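Local coordinates for Ro sixty-related protein, RSR (Deinococcus radiodurans, PDB 2NVO), which binds several small RNAs that accumulate during recovery from ultraviolet irradiation and contributes to the bacterium's resistance to ultraviolet light, at the calcium ion site. Numbering follows the deposited sequence.

The calcium ion site. Residues 370, 372, 374, 465, 467. With CA (calcium ion), chain B.
The site looks like a genuine structural and ligand-binding metal site rather than a catalytic or adventitious one: it is the MIDAS-like motif of the VWFA-like domain, which binds divalent cations, although the calcium itself may come from purification or crystallisation. Asp370, Ser372 and Ser374 form the DXSXS signature, in the loop after strand 364-369 and the short 3-10 helix 373-376, while Asp465 and Glu467 follow strand 459-464. The ligands seen, near square pyramidal, are two serine hydroxyls, one carboxylate oxygen and waters 1 and 2; others may be unseen. Serine suits its place because a short, neutral hydroxyl can donate a hydrogen bond to a carboxylate while its oxygen binds the metal. Both OG atoms lie in the crowded position between backbone N and carbonyl carbon (chi1 61° and 67°), with Ser372 OG 2.6 Å and Ser374 OG 2.5 Å from the calcium. The aspartates work from the second shell. Asp370 OD1 receives Ser372 OG on its syn lone pair at 2.7 Å and Ser372 N nearly along its C-O axis, which fixes the loop; Asp465 OD2 likewise takes Ser374 OG on its syn side at 2.6 Å. Their other oxygens, Asp370 OD2 and Asp465 OD1, clasp metal-bound water 2 between them. Glu467, longer and extended beyond CG, reaches in with OE2, 2.4 Å from calcium, presumably bringing negative charge directly to it. The site thus ties two loops of the VWFA-like domain around a divalent cation, and water 1, not held by the aspartates, marks the likelier place for an outside ligand.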
loop_
_atom_site.group_PDB
_atom_site.type_symbol
_atom_site.label_atom_id
_atom_site.label_comp_id
_atom_site.label_asym_id
_atom_site.label_seq_id
_atom_site.Cartn_x
_atom_site.Cartn_y
_atom_site.Cartn_z
ATOM N N ASP A 370 23.782 -0.042 5.316
ATOM C CA ASP A 370 24.260 -0.510 6.606
ATOM C C ASP A 370 24.631 -1.987 6.410
ATOM O O ASP A 370 23.818 -2.788 5.931
ATOM C CB ASP A 370 23.123 -0.329 7.638
ATOM C CG ASP A 370 23.584 -0.546 9.088
ATOM O OD1 ASP A 370 24.385 -1.462 9.323
ATOM O OD2 ASP A 370 23.124 0.199 9.978
ATOM N N SER A 372 26.289 -3.846 8.973
ATOM C CA SER A 372 26.628 -4.413 10.278
ATOM C C SER A 372 25.739 -5.608 10.606
ATOM O O SER A 372 24.707 -5.822 9.954
ATOM C CB SER A 372 26.488 -3.348 11.354
ATOM O OG SER A 372 25.154 -2.883 11.425
ATOM N N SER A 374 23.579 -6.478 12.940
ATOM C CA SER A 374 22.181 -6.387 13.340
ATOM C C SER A 374 21.247 -6.362 12.117
ATOM O O SER A 374 20.067 -6.660 12.238
ATOM C CB SER A 374 21.933 -5.175 14.233
ATOM O OG SER A 374 22.119 -3.968 13.506
ATOM N N ASP A 465 18.609 -0.625 9.746
ATOM C CA ASP A 465 17.522 -1.314 10.444
ATOM C C ASP A 465 16.824 -0.278 11.308
ATOM O O ASP A 465 15.784 0.275 10.946
ATOM C CB ASP A 465 17.991 -2.552 11.231
ATOM C CG ASP A 465 19.345 -2.363 11.928
ATOM O OD1 ASP A 465 19.854 -1.237 12.038
ATOM O OD2 ASP A 465 19.900 -3.378 12.370
ATOM N N GLU A 467 19.295 2.003 13.195
ATOM C CA GLU A 467 20.490 2.553 13.830
ATOM C C GLU A 467 21.235 3.617 13.036
ATOM O O GLU A 467 22.418 3.448 12.738
ATOM C CB GLU A 467 21.465 1.438 14.228
ATOM C CG GLU A 467 20.865 0.439 15.170
ATOM C CD GLU A 467 21.909 -0.400 15.883
ATOM O OE1 GLU A 467 21.813 -0.500 17.101
ATOM O OE2 GLU A 467 22.820 -0.959 15.257
HETATM CA CA CA B . 23.945 -2.222 13.593
HETATM O O HOH W 1 25.677 -0.465 13.439
HETATM O O HOH W 2 22.369 -1.109 12.087
#